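Local coordinates for GphF Dehydratase 1 (Archangium violaceum, PDB 6MBF), which is a dehydratase domain of the gephyronic acid polyketide synthase that probably eliminates water from a beta-hydroxyacyl chain and takes part in rearranging the resulting olefin, at residues A[58-63]-A[195-200]; A[213-218]-A[222-227]; A[107-112]-A[118-123]; A[163-168]-A[187-192]; A[16-19]-A[23-26]. All blocks are in the same frame, centred on the assembly; numbering follows the deposited sequence.

Interaction 1. Residues A[58-63]-A[195-200]; sequences ALAAAS and SYELHP
Leu-59 is the first residue of 58-63 to meet the 195-200 loop, and it meets Glu-197 at the root of that side chain: the two CB atoms are 4.2 Å apart. Beyond this contact the leucine packs among Leu-74, Val-76 and Leu-234 of strands 73-81 and 224-234. One residue on, Ala-60 offers its backbone rather than its methyl as the nearer surface. Glu-197 CG rests 3.6 Å from Ala-60 CA, while Ala-60 CB is 4.0 Å from the same carbon. The small side chain is consistent with the close approach of the loop, the CA atoms of Ala-60 and Glu-197 being 6.1 Å apart. In the fold, helix 52-65 is the helix of the first hot-dog half of this double hot-dog dehydratase, and 195-200 leads into helix 200-214, its counterpart in the second half. Ser-63, a turn further along the helix, marks the far end of the footprint. Its CB lies 3.7 Å from Glu-197 OE1, which gets there because the glutamate chain folds at chi2 (-66°) and runs along the helix surface. The carboxylate finds its charged partners elsewhere: OE1 pairs with Arg-64 and OE2 with Arg-237. Shortening Glu-197 to an alanine is likely to leave Arg-64 and Arg-237 without their shared anion and to open a gap over Ala-60. Glu-56, also on helix 52-65, accepts the backbone N-H groups of Glu-197 and Leu-198 from the same loop.

Interaction 2. Residues A[213-218]-A[222-227]; sequences LIYAHE and EPFVPL
Pro-223 begins the contact with Tyr-215, whose hydroxyl lies against the start of the strand. The Tyr-215 OH is 3.3 Å from Pro-223 CA, and the ring CB of the proline is also near it. At Phe-224 the same oxygen becomes an acceptor: Phe-224 N donates to Tyr-215 OH over 2.9 Å, with an N-H...O angle of 158°. A water, lying at the edge of the tyrosine ring and in its plane, is 2.6 Å from that OH and donates to Phe-224 O. The phenol therefore engages both polar backbone atoms of Phe-224, one directly and one through water. The phenylalanine side chain turns back to the 213-218 segment. Its CG stands anti to the carbonyl carbon (chi1 -69°), and the two aromatic side chains slide past each other in opposite directions with planes 36° apart, an oblique pair whose closest ring carbons are Tyr-215 CE2 and Phe-224 CD2, at 3.6 Å. Next round the Phe-224 ring, Ile-214 CG2 comes within 3.4 Å of Phe-224 CE2, a close apolar contact. At the far end, Glu-218 OE2 approaches the ring edge, 3.6 Å from Phe-224 CZ, its carboxylate nearly perpendicular to the ring. That oxygen is fixed by Asn-257 N and Arg-284, and His-260 meets the Phe-224 ring edge-to-face. Together these contacts close the short turn by which helix 200-214, the helix of the second hot-dog half, hands the chain to the long strand 224-234 of the double hot-dog fold.

Interaction 3. Residues A[107-112]-A[118-123]; sequences HSAEPE and SAWTRH
Ser-108 holds OG in the position between its backbone N and carbonyl carbon (chi1 72°), and His-123 turns its ring back across the strands with CG anti to the carbonyl carbon (chi1 -62°). These torsions bring Ser-108 OG to 2.5 Å from His-123 NE2, a short hydrogen bond in which either atom could be the donor. The oxygen sits at the edge of the imidazole, near its plane, while ND1 on the other side of that ring is taken by Ser-83 O. The backbones are tied by a reciprocal pair: Ser-108 N donates to Thr-121 O over 3.0 Å, and Thr-121 N returns to Ser-108 O over 2.9 Å. The neighbouring pair, His-107 with Arg-122, is non-hydrogen-bonded, and there Arg-122 CA lies over one face of the His-107 ring, 3.8 Å from its centroid, as a CH-pi contact. Nearer the turn, Ala-109 CB sits over the centre of the six-membered ring of Trp-120, 3.5 Å from the centroid. The indole also comes up against the strand's backbone, with Trp-120 CE3 3.3 Å from Ser-108 C. With a leucine in place of Trp-120, the Ala-109 methyl would probably lose the ring face it rests on, Ser-114 O its indole N-H donor, and Arg-96 its cation-pi partner. A water, accepting from Glu-110 N and donating to Ala-119 O, continues the pairing where the strands part. This is an antiparallel beta hairpin of strands 103-109 and 121-131, part of the first hot-dog half of the dehydratase.

Interaction 4. Residues A[163-168]-A[187-192]; sequences GPRLRN and GEEAQE
A salt-bridge network joins Arg-165, in the loop that leads from helix 151-158 to strand 169-175, with Glu-188 and Glu-189 on the short, weakly bonded helix that follows strand 178-184. The evidence centres on one nitrogen. Arg-165 NH1 donates to Glu-189 OE1 at 3.0 Å and also to Glu-188 OE2 at 3.0 Å, and both acceptors lie close to the guanidinium plane, at its edge. The two carboxylates present themselves differently. Glu-189 OE1 receives the N-H on its syn lone pair, whereas Glu-188 OE2 is met from above its carboxylate plane, 66° out of it. A further bond from Arg-165 NH2 to Glu-188 OE2 is weak, at 3.5 Å. In the double hot-dog fold, strands 169-175 and 178-184 are antiparallel neighbours in the second half, and this bridge joins the chain entering the first of them to the chain leaving the second. The arginine reaches across in an extended form (chi2 174°), its aliphatic part passing beside the Glu-189 carboxylate, where Arg-165 CD is 3.4 Å from Glu-189 OE1. Glu-189 instead bends at chi2 (72°), and its side chain crosses that of Arg-165 at about a right angle. The positive charge of the Arg-165 guanidinium would be expected to offset the repulsion between the two carboxylates gathered on NH1. Behind the bridge, Asn-168 ND2 donates to Arg-165 O over 2.9 Å, drawing the backbone of the loop together, and the asparagine side chain packs on Ala-201 and Ala-205 of helix 200-214.

Interaction 5. Residues A[16-19]-A[23-26]; sequences VPDP and ARCF
Asp-18 leans over the start of strand 23-30, and from CB outward its side chain meets Ala-23 and then Arg-24. Its CB touches Ala-23 O at 3.2 Å, and CG lies almost as near to that oxygen. With CG anti to the carbonyl carbon (chi1 -73°), the carboxylate lies alongside the arginine chain, both pointing the same way. OD1 approaches the aliphatic Arg-24 CD and is 2.6 Å from a bound water. The charged partner of Asp-18 OD1 is Arg-15, just before the segment. OD2, the other branch, stands 3.4 Å from Arg-24 NH1, yet well out of the guanidinium plane although the two flat groups are only 11° apart. No N-H points at it, which makes this a salt bridge of charge alone. The water accepts from Cys-25 N and lies within donating distance of Val-16 O as well as OD1, with more acceptors in reach than it has protons. It thus stands between Val-16 O and Cys-25 N, and a direct bond also links these two residues: Val-16 N donates to Cys-25 O over 3.1 Å with an N-H...O angle of 163°. Cys-25 CB also meets two apolar groups, Pro-19 CG at 3.7 Å and Val-16 CG2 at 3.8 Å. The chain leaving the short strand 14-15 thus folds back beside strand 23-30, the antiparallel neighbour of 14-15, in a strand-to-strand connection at the outer margin of the first hot-dog half.

From the N terminus, interaction 5 closes first, a short reversal into strand 23-30. Interaction 1 then opens on helix 52-65 and closes only at 195-200, spanning much of the chain and tying the first hot-dog half to the second. Nested inside its loop, in series, are interaction 3, the hairpin of strands 103-109 and 121-131, and interaction 4, which spans the strands 169-175 and 178-184. Interaction 2 follows separately, where helix 200-214 gives way to strand 224-234; none cross. Interaction 1 touches interaction 4 through His-199 NE2 and Glu-192 OE1, 3.0 Å apart, a probable hydrogen bond, and interaction 5 through Ala-61 and Phe-26.

Interaction 1. Residues A[58-63]-A[195-200]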
# COMPACT_ATOMS: atom_id res chain seq x y z
N ALA A 58 4.54 -8.29 0.54
CA ALA A 58 4.74 -8.98 1.81
C ALA A 58 3.55 -9.89 2.15
O ALA A 58 3.75 -11.02 2.61
CB ALA A 58 4.99 -7.98 2.93
N LEU A 59 2.32 -9.41 1.93
CA LEU A 59 1.16 -10.27 2.15
C LEU A 59 1.19 -11.48 1.23
O LEU A 59 0.88 -12.60 1.65
CB LEU A 59 -0.13 -9.48 1.92
CG LEU A 59 -0.45 -8.37 2.91
CD1 LEU A 59 -1.47 -7.43 2.27
CD2 LEU A 59 -0.99 -8.95 4.23
N ALA A 60 1.58 -11.26 -0.03
CA ALA A 60 1.66 -12.34 -1.00
C ALA A 60 2.75 -13.33 -0.61
O ALA A 60 2.56 -14.55 -0.74
CB ALA A 60 1.90 -11.77 -2.39
N ALA A 61 3.88 -12.83 -0.11
CA ALA A 61 4.93 -13.72 0.38
C ALA A 61 4.46 -14.50 1.60
O ALA A 61 4.75 -15.69 1.72
CB ALA A 61 6.19 -12.92 0.71
N ALA A 62 3.74 -13.83 2.51
CA ALA A 62 3.20 -14.54 3.67
C ALA A 62 2.31 -15.69 3.23
O ALA A 62 2.36 -16.79 3.80
CB ALA A 62 2.42 -13.58 4.56
N SER A 63 1.48 -15.46 2.21
CA SER A 63 0.55 -16.49 1.76
C SER A 63 1.29 -17.69 1.18
O SER A 63 0.89 -18.84 1.40
CB SER A 63 -0.42 -15.92 0.73
OG SER A 63 -1.37 -16.90 0.34
N SER A 195 -5.55 -11.61 -8.85
CA SER A 195 -4.11 -11.47 -8.99
C SER A 195 -3.41 -11.03 -7.72
O SER A 195 -2.22 -11.31 -7.56
CB SER A 195 -3.77 -10.48 -10.11
OG SER A 195 -4.20 -10.98 -11.37
N TYR A 196 -4.11 -10.34 -6.82
CA TYR A 196 -3.51 -9.73 -5.64
C TYR A 196 -4.18 -10.25 -4.38
O TYR A 196 -5.37 -10.59 -4.37
CB TYR A 196 -3.64 -8.20 -5.66
CG TYR A 196 -2.91 -7.51 -6.79
CD1 TYR A 196 -1.54 -7.28 -6.72
CD2 TYR A 196 -3.59 -7.08 -7.92
CE1 TYR A 196 -0.87 -6.63 -7.77
CE2 TYR A 196 -2.94 -6.44 -8.96
CZ TYR A 196 -1.58 -6.21 -8.88
OH TYR A 196 -0.92 -5.57 -9.91
N GLU A 197 -3.42 -10.27 -3.28
CA GLU A 197 -4.06 -10.51 -2.00
C GLU A 197 -4.98 -9.34 -1.65
O GLU A 197 -6.16 -9.53 -1.36
CB GLU A 197 -3.02 -10.74 -0.91
CG GLU A 197 -1.91 -11.73 -1.32
CD GLU A 197 -2.43 -13.15 -1.54
OE1 GLU A 197 -1.70 -13.98 -2.12
OE2 GLU A 197 -3.57 -13.45 -1.16
N LEU A 198 -4.44 -8.12 -1.69
CA LEU A 198 -5.23 -6.90 -1.56
C LEU A 198 -4.73 -5.93 -2.62
O LEU A 198 -3.58 -5.48 -2.55
CB LEU A 198 -5.11 -6.30 -0.16
CG LEU A 198 -5.96 -5.06 0.07
CD1 LEU A 198 -7.45 -5.39 -0.06
CD2 LEU A 198 -5.66 -4.48 1.42
N HIS A 199 -5.58 -5.61 -3.59
CA HIS A 199 -5.13 -4.81 -4.71
C HIS A 199 -4.47 -3.52 -4.23
O HIS A 199 -5.06 -2.78 -3.43
CB HIS A 199 -6.29 -4.48 -5.65
CG HIS A 199 -5.85 -4.13 -7.04
ND1 HIS A 199 -4.96 -3.11 -7.29
CD2 HIS A 199 -6.14 -4.68 -8.24
CE1 HIS A 199 -4.72 -3.04 -8.59
NE2 HIS A 199 -5.43 -3.99 -9.19
N PRO A 200 -3.23 -3.24 -4.64
CA PRO A 200 -2.60 -1.96 -4.25
C PRO A 200 -3.47 -0.75 -4.52
O PRO A 200 -3.44 0.20 -3.73
CB PRO A 200 -1.32 -1.95 -5.10
CG PRO A 200 -0.98 -3.41 -5.26
CD PRO A 200 -2.30 -4.12 -5.37

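Interaction 2. Residues A[213-218]-A[222-227]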
# COMPACT_ATOMS: atom_id res chain seq x y z
N LEU A 213 -8.33 14.00 4.44
CA LEU A 213 -8.57 14.66 5.73
C LEU A 213 -7.44 15.63 6.07
O LEU A 213 -7.69 16.78 6.44
CB LEU A 213 -8.75 13.62 6.83
CG LEU A 213 -10.21 13.42 7.22
CD1 LEU A 213 -10.98 12.80 6.06
CD2 LEU A 213 -10.30 12.56 8.47
N ILE A 214 -6.19 15.18 5.93
CA ILE A 214 -5.04 16.03 6.22
C ILE A 214 -5.10 17.32 5.40
O ILE A 214 -4.98 18.42 5.94
CB ILE A 214 -3.73 15.27 5.96
CG1 ILE A 214 -3.55 14.13 6.98
CG2 ILE A 214 -2.55 16.22 5.98
CD1 ILE A 214 -2.50 13.12 6.57
N TYR A 215 -5.31 17.19 4.09
CA TYR A 215 -5.14 18.33 3.18
C TYR A 215 -6.30 19.31 3.25
O TYR A 215 -6.24 20.37 2.62
CB TYR A 215 -4.95 17.82 1.74
CG TYR A 215 -3.62 17.10 1.56
CD1 TYR A 215 -3.51 15.98 0.75
CD2 TYR A 215 -2.48 17.55 2.22
CE1 TYR A 215 -2.29 15.33 0.58
CE2 TYR A 215 -1.26 16.90 2.07
CZ TYR A 215 -1.18 15.79 1.25
OH TYR A 215 0.03 15.16 1.10
N ALA A 216 -7.33 19.00 4.04
CA ALA A 216 -8.31 20.03 4.39
C ALA A 216 -7.68 21.13 5.23
O ALA A 216 -8.20 22.25 5.24
CB ALA A 216 -9.48 19.40 5.14
N HIS A 217 -6.57 20.85 5.91
CA HIS A 217 -5.98 21.76 6.88
C HIS A 217 -4.57 22.23 6.55
O HIS A 217 -4.10 23.19 7.17
CB HIS A 217 -5.95 21.12 8.27
CG HIS A 217 -7.26 20.55 8.69
ND1 HIS A 217 -8.30 21.33 9.15
CD2 HIS A 217 -7.71 19.27 8.72
CE1 HIS A 217 -9.33 20.56 9.45
NE2 HIS A 217 -9.00 19.30 9.19
N GLU A 218 -3.86 21.57 5.62
CA GLU A 218 -2.51 21.99 5.29
C GLU A 218 -2.21 21.62 3.84
O GLU A 218 -2.96 20.89 3.19
CB GLU A 218 -1.48 21.39 6.26
CG GLU A 218 -1.54 19.88 6.44
CD GLU A 218 -0.61 19.39 7.53
OE1 GLU A 218 -1.09 18.81 8.52
OE2 GLU A 218 0.62 19.60 7.41
N GLU A 222 4.95 19.24 -1.02
CA GLU A 222 5.78 18.33 -0.22
C GLU A 222 4.88 17.26 0.38
O GLU A 222 4.73 17.20 1.61
CB GLU A 222 6.53 19.08 0.89
CG GLU A 222 7.17 20.38 0.47
CD GLU A 222 7.38 21.31 1.65
OE1 GLU A 222 6.64 22.31 1.78
OE2 GLU A 222 8.27 21.02 2.48
N PRO A 223 4.28 16.41 -0.45
CA PRO A 223 3.14 15.61 0.02
C PRO A 223 3.55 14.49 0.96
O PRO A 223 4.68 13.99 0.92
CB PRO A 223 2.56 15.05 -1.28
CG PRO A 223 3.75 14.93 -2.17
CD PRO A 223 4.61 16.13 -1.85
N PHE A 224 2.61 14.09 1.80
CA PHE A 224 2.85 13.00 2.74
C PHE A 224 3.02 11.68 2.00
O PHE A 224 2.29 11.38 1.05
CB PHE A 224 1.70 12.91 3.74
CG PHE A 224 1.65 14.06 4.71
CD1 PHE A 224 2.44 14.05 5.85
CD2 PHE A 224 0.85 15.16 4.45
CE1 PHE A 224 2.41 15.13 6.74
CE2 PHE A 224 0.82 16.23 5.33
CZ PHE A 224 1.59 16.22 6.47
N VAL A 225 3.98 10.89 2.47
CA VAL A 225 4.30 9.58 1.91
C VAL A 225 4.32 8.56 3.04
O VAL A 225 4.85 8.85 4.12
CB VAL A 225 5.66 9.63 1.18
CG1 VAL A 225 6.12 8.24 0.80
CG2 VAL A 225 5.55 10.52 -0.05
N PRO A 226 3.75 7.36 2.86
CA PRO A 226 3.87 6.32 3.89
C PRO A 226 5.32 5.89 4.04
O PRO A 226 5.97 5.50 3.06
CB PRO A 226 3.00 5.18 3.37
CG PRO A 226 2.12 5.80 2.32
CD PRO A 226 2.89 6.94 1.74
N LEU A 227 5.85 6.01 5.26
CA LEU A 227 7.20 5.56 5.57
C LEU A 227 7.24 4.34 6.46
O LEU A 227 8.29 3.70 6.56
CB LEU A 227 8.01 6.69 6.24
CG LEU A 227 8.49 7.81 5.31
CD1 LEU A 227 9.66 8.56 5.95
CD2 LEU A 227 8.88 7.25 3.94
O HOH W 1 0.05 12.80 -0.05

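Interaction 3. Residues A[107-112]-A[118-123]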
# COMPACT_ATOMS: atom_id res chain seq x y z
N HIS A 107 14.08 -5.41 -2.46
CA HIS A 107 15.13 -4.67 -3.16
C HIS A 107 14.79 -4.56 -4.64
O HIS A 107 14.02 -5.36 -5.18
CB HIS A 107 16.50 -5.35 -3.05
CG HIS A 107 17.13 -5.30 -1.69
ND1 HIS A 107 16.70 -6.07 -0.64
CD2 HIS A 107 18.20 -4.60 -1.24
CE1 HIS A 107 17.47 -5.84 0.42
NE2 HIS A 107 18.39 -4.95 0.08
N SER A 108 15.39 -3.58 -5.31
CA SER A 108 15.31 -3.48 -6.76
C SER A 108 16.71 -3.35 -7.35
O SER A 108 17.66 -2.97 -6.66
CB SER A 108 14.46 -2.29 -7.22
OG SER A 108 15.14 -1.06 -7.00
N ALA A 109 16.80 -3.61 -8.65
CA ALA A 109 18.06 -3.46 -9.36
C ALA A 109 17.79 -3.18 -10.83
O ALA A 109 16.76 -3.57 -11.38
CB ALA A 109 18.93 -4.72 -9.22
N GLU A 110 18.73 -2.49 -11.47
CA GLU A 110 18.72 -2.43 -12.92
C GLU A 110 18.93 -3.84 -13.47
O GLU A 110 19.81 -4.57 -12.98
CB GLU A 110 19.82 -1.50 -13.44
CG GLU A 110 19.58 -0.04 -13.12
CD GLU A 110 20.73 0.85 -13.57
OE1 GLU A 110 21.78 0.31 -13.96
OE2 GLU A 110 20.58 2.09 -13.51
N PRO A 111 18.13 -4.29 -14.44
CA PRO A 111 18.29 -5.66 -14.94
C PRO A 111 19.69 -5.98 -15.45
O PRO A 111 20.12 -7.13 -15.35
CB PRO A 111 17.25 -5.73 -16.07
CG PRO A 111 16.21 -4.75 -15.67
CD PRO A 111 16.95 -3.62 -15.00
N GLU A 112 20.41 -4.99 -15.98
CA GLU A 112 21.75 -5.23 -16.49
C GLU A 112 22.75 -5.48 -15.37
O GLU A 112 23.82 -6.04 -15.63
CB GLU A 112 22.22 -4.06 -17.35
CG GLU A 112 21.42 -3.86 -18.64
CD GLU A 112 20.10 -3.14 -18.43
OE1 GLU A 112 19.40 -2.89 -19.43
OE2 GLU A 112 19.76 -2.82 -17.26
N SER A 118 25.77 -5.76 -4.85
CA SER A 118 25.84 -4.37 -4.43
C SER A 118 25.03 -3.44 -5.32
O SER A 118 24.95 -2.24 -5.02
CB SER A 118 27.30 -3.90 -4.39
OG SER A 118 27.81 -3.70 -5.69
N ALA A 119 24.44 -3.94 -6.40
CA ALA A 119 23.61 -3.13 -7.27
C ALA A 119 22.15 -3.08 -6.83
O ALA A 119 21.34 -2.47 -7.52
CB ALA A 119 23.70 -3.63 -8.71
N TRP A 120 21.81 -3.70 -5.71
CA TRP A 120 20.43 -3.77 -5.25
C TRP A 120 20.16 -2.70 -4.21
O TRP A 120 20.91 -2.57 -3.24
CB TRP A 120 20.12 -5.15 -4.68
CG TRP A 120 20.07 -6.24 -5.70
CD1 TRP A 120 21.12 -6.99 -6.15
CD2 TRP A 120 18.91 -6.74 -6.38
NE1 TRP A 120 20.69 -7.90 -7.07
CE2 TRP A 120 19.34 -7.77 -7.23
CE3 TRP A 120 17.55 -6.40 -6.35
CZ2 TRP A 120 18.45 -8.48 -8.05
CZ3 TRP A 120 16.67 -7.10 -7.16
CH2 TRP A 120 17.13 -8.13 -8.00
N THR A 121 19.08 -1.94 -4.40
CA THR A 121 18.68 -0.89 -3.48
C THR A 121 17.55 -1.40 -2.60
O THR A 121 16.54 -1.89 -3.10
CB THR A 121 18.22 0.36 -4.24
OG1 THR A 121 19.30 0.88 -5.03
CG2 THR A 121 17.70 1.43 -3.28
N ARG A 122 17.72 -1.26 -1.28
CA ARG A 122 16.71 -1.70 -0.32
C ARG A 122 15.57 -0.69 -0.26
O ARG A 122 15.79 0.49 0.02
CB ARG A 122 17.33 -1.87 1.07
CG ARG A 122 16.29 -2.13 2.15
CD ARG A 122 16.93 -2.23 3.55
NE ARG A 122 17.65 -3.47 3.76
CZ ARG A 122 18.95 -3.56 4.03
NH1 ARG A 122 19.68 -2.46 4.13
NH2 ARG A 122 19.51 -4.75 4.20
N HIS A 123 14.34 -1.16 -0.50
CA HIS A 123 13.17 -0.29 -0.48
C HIS A 123 12.28 -0.50 0.73
O HIS A 123 11.76 0.49 1.27
CB HIS A 123 12.34 -0.48 -1.75
CG HIS A 123 13.09 -0.12 -2.99
ND1 HIS A 123 13.52 1.17 -3.24
CD2 HIS A 123 13.54 -0.88 -4.01
CE1 HIS A 123 14.20 1.18 -4.38
NE2 HIS A 123 14.21 -0.05 -4.87
O HOH W 2 21.26 -1.63 -9.95

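Interaction 4. Residues A[163-168]-A[187-192]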
# COMPACT_ATOMS: atom_id res chain seq x y z
N GLY A 163 -2.71 9.44 -11.29
CA GLY A 163 -3.44 9.31 -12.53
C GLY A 163 -4.81 8.68 -12.36
O GLY A 163 -5.24 8.35 -11.25
N PRO A 164 -5.51 8.48 -13.48
CA PRO A 164 -6.92 8.09 -13.42
C PRO A 164 -7.18 6.68 -12.91
O PRO A 164 -8.34 6.37 -12.59
CB PRO A 164 -7.40 8.23 -14.87
CG PRO A 164 -6.16 8.19 -15.70
CD PRO A 164 -5.07 8.78 -14.86
N ARG A 165 -6.17 5.81 -12.85
CA ARG A 165 -6.38 4.50 -12.25
C ARG A 165 -6.41 4.55 -10.73
O ARG A 165 -6.79 3.55 -10.10
CB ARG A 165 -5.29 3.52 -12.69
CG ARG A 165 -5.18 3.33 -14.19
CD ARG A 165 -3.98 2.46 -14.50
NE ARG A 165 -3.84 2.23 -15.94
CZ ARG A 165 -4.34 1.18 -16.57
NH1 ARG A 165 -5.00 0.25 -15.90
NH2 ARG A 165 -4.16 1.05 -17.88
N LEU A 166 -6.02 5.68 -10.14
CA LEU A 166 -5.85 5.79 -8.70
C LEU A 166 -6.75 6.88 -8.12
O LEU A 166 -6.31 7.71 -7.31
CB LEU A 166 -4.37 6.04 -8.37
CG LEU A 166 -3.44 4.92 -8.87
CD1 LEU A 166 -1.99 5.30 -8.74
CD2 LEU A 166 -3.74 3.62 -8.11
N ARG A 167 -8.03 6.87 -8.53
CA ARG A 167 -9.04 7.79 -8.01
C ARG A 167 -10.27 6.96 -7.65
O ARG A 167 -11.34 7.10 -8.25
CB ARG A 167 -9.37 8.89 -9.04
CG ARG A 167 -8.14 9.71 -9.42
CD ARG A 167 -8.41 10.65 -10.59
NE ARG A 167 -7.17 11.29 -10.99
CZ ARG A 167 -6.89 11.70 -12.23
NH1 ARG A 167 -7.77 11.56 -13.21
NH2 ARG A 167 -5.70 12.25 -12.47
N ASN A 168 -10.12 6.10 -6.64
CA ASN A 168 -11.08 5.03 -6.39
C ASN A 168 -11.94 5.25 -5.16
O ASN A 168 -12.70 4.35 -4.77
CB ASN A 168 -10.33 3.70 -6.30
CG ASN A 168 -9.64 3.35 -7.61
OD1 ASN A 168 -10.30 3.12 -8.62
ND2 ASN A 168 -8.30 3.34 -7.60
N GLY A 187 -12.77 -0.58 -13.91
CA GLY A 187 -11.92 -0.81 -15.07
C GLY A 187 -11.08 -2.06 -14.95
O GLY A 187 -11.52 -3.09 -14.42
N GLU A 188 -9.84 -1.96 -15.43
CA GLU A 188 -8.92 -3.09 -15.41
C GLU A 188 -8.61 -3.52 -13.99
O GLU A 188 -8.43 -4.71 -13.71
CB GLU A 188 -7.63 -2.75 -16.14
CG GLU A 188 -7.80 -2.26 -17.58
CD GLU A 188 -6.48 -2.06 -18.29
OE1 GLU A 188 -6.49 -1.78 -19.51
OE2 GLU A 188 -5.41 -2.18 -17.64
N GLU A 189 -8.54 -2.56 -13.06
CA GLU A 189 -8.13 -2.90 -11.71
C GLU A 189 -9.18 -3.76 -11.02
O GLU A 189 -8.84 -4.67 -10.25
CB GLU A 189 -7.83 -1.62 -10.92
CG GLU A 189 -6.41 -1.06 -11.15
CD GLU A 189 -6.20 -0.43 -12.53
OE1 GLU A 189 -5.06 -0.43 -13.03
OE2 GLU A 189 -7.18 0.08 -13.11
N ALA A 190 -10.47 -3.53 -11.31
CA ALA A 190 -11.51 -4.39 -10.77
C ALA A 190 -11.49 -5.78 -11.40
O ALA A 190 -12.03 -6.72 -10.82
CB ALA A 190 -12.89 -3.77 -10.98
N GLN A 191 -10.88 -5.93 -12.58
CA GLN A 191 -10.80 -7.23 -13.23
C GLN A 191 -9.67 -8.09 -12.70
O GLN A 191 -9.58 -9.27 -13.08
CB GLN A 191 -10.64 -7.04 -14.74
CG GLN A 191 -11.78 -6.26 -15.38
CD GLN A 191 -13.13 -6.75 -14.92
OE1 GLN A 191 -13.91 -6.00 -14.32
NE2 GLN A 191 -13.43 -8.02 -15.19
N GLU A 192 -8.81 -7.55 -11.84
CA GLU A 192 -7.59 -8.21 -11.39
C GLU A 192 -7.70 -8.73 -9.96
O GLU A 192 -6.67 -8.85 -9.28
CB GLU A 192 -6.41 -7.26 -11.52
CG GLU A 192 -6.15 -6.80 -12.93
CD GLU A 192 -5.22 -5.59 -13.00
OE1 GLU A 192 -5.02 -4.90 -11.98
OE2 GLU A 192 -4.69 -5.34 -14.10

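Interaction 5. Residues A[16-19]-A[23-26]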
# COMPACT_ATOMS: atom_id res chain seq x y z
N VAL A 16 12.21 -18.52 -6.71
CA VAL A 16 13.39 -19.17 -7.30
C VAL A 16 13.91 -20.18 -6.30
O VAL A 16 13.51 -20.15 -5.13
CB VAL A 16 14.46 -18.13 -7.68
CG1 VAL A 16 13.91 -17.16 -8.72
CG2 VAL A 16 14.98 -17.41 -6.42
N PRO A 17 14.79 -21.11 -6.69
CA PRO A 17 15.37 -22.03 -5.70
C PRO A 17 16.00 -21.26 -4.55
O PRO A 17 16.62 -20.21 -4.75
CB PRO A 17 16.42 -22.80 -6.50
CG PRO A 17 15.90 -22.79 -7.88
CD PRO A 17 15.26 -21.42 -8.05
N ASP A 18 15.80 -21.77 -3.33
CA ASP A 18 16.34 -21.16 -2.12
C ASP A 18 17.82 -20.83 -2.31
O ASP A 18 18.62 -21.75 -2.56
CB ASP A 18 16.17 -22.08 -0.92
CG ASP A 18 14.73 -22.19 -0.44
OD1 ASP A 18 13.84 -21.55 -1.04
OD2 ASP A 18 14.50 -22.94 0.54
N PRO A 19 18.21 -19.55 -2.24
CA PRO A 19 19.63 -19.21 -2.48
C PRO A 19 20.58 -19.79 -1.46
O PRO A 19 21.77 -19.96 -1.77
CB PRO A 19 19.63 -17.68 -2.44
CG PRO A 19 18.21 -17.28 -2.72
CD PRO A 19 17.37 -18.35 -2.09
N ALA A 23 16.80 -19.76 3.35
CA ALA A 23 16.62 -18.44 2.77
C ALA A 23 15.72 -18.56 1.55
O ALA A 23 16.04 -19.28 0.60
CB ALA A 23 17.96 -17.82 2.39
N ARG A 24 14.60 -17.85 1.57
CA ARG A 24 13.63 -17.89 0.49
C ARG A 24 13.74 -16.63 -0.35
O ARG A 24 14.11 -15.56 0.15
CB ARG A 24 12.21 -18.01 1.04
CG ARG A 24 12.06 -18.97 2.21
CD ARG A 24 12.09 -20.41 1.75
NE ARG A 24 11.40 -21.30 2.69
CZ ARG A 24 12.02 -22.08 3.57
NH1 ARG A 24 13.34 -22.10 3.65
NH2 ARG A 24 11.30 -22.86 4.38
N CYS A 25 13.38 -16.74 -1.63
CA CYS A 25 13.55 -15.60 -2.52
C CYS A 25 12.54 -15.65 -3.66
O CYS A 25 12.31 -16.70 -4.26
CB CYS A 25 14.97 -15.55 -3.08
SG CYS A 25 15.31 -14.10 -4.14
N PHE A 26 11.93 -14.49 -3.93
CA PHE A 26 11.11 -14.28 -5.11
C PHE A 26 11.78 -13.22 -5.98
O PHE A 26 12.41 -12.29 -5.46
CB PHE A 26 9.68 -13.80 -4.76
CG PHE A 26 8.89 -14.77 -3.92
CD1 PHE A 26 8.01 -15.67 -4.50
CD2 PHE A 26 8.99 -14.75 -2.53
CE1 PHE A 26 7.27 -16.55 -3.71
CE2 PHE A 26 8.26 -15.63 -1.74
CZ PHE A 26 7.39 -16.52 -2.34
O HOH W 3 13.14 -19.48 -2.45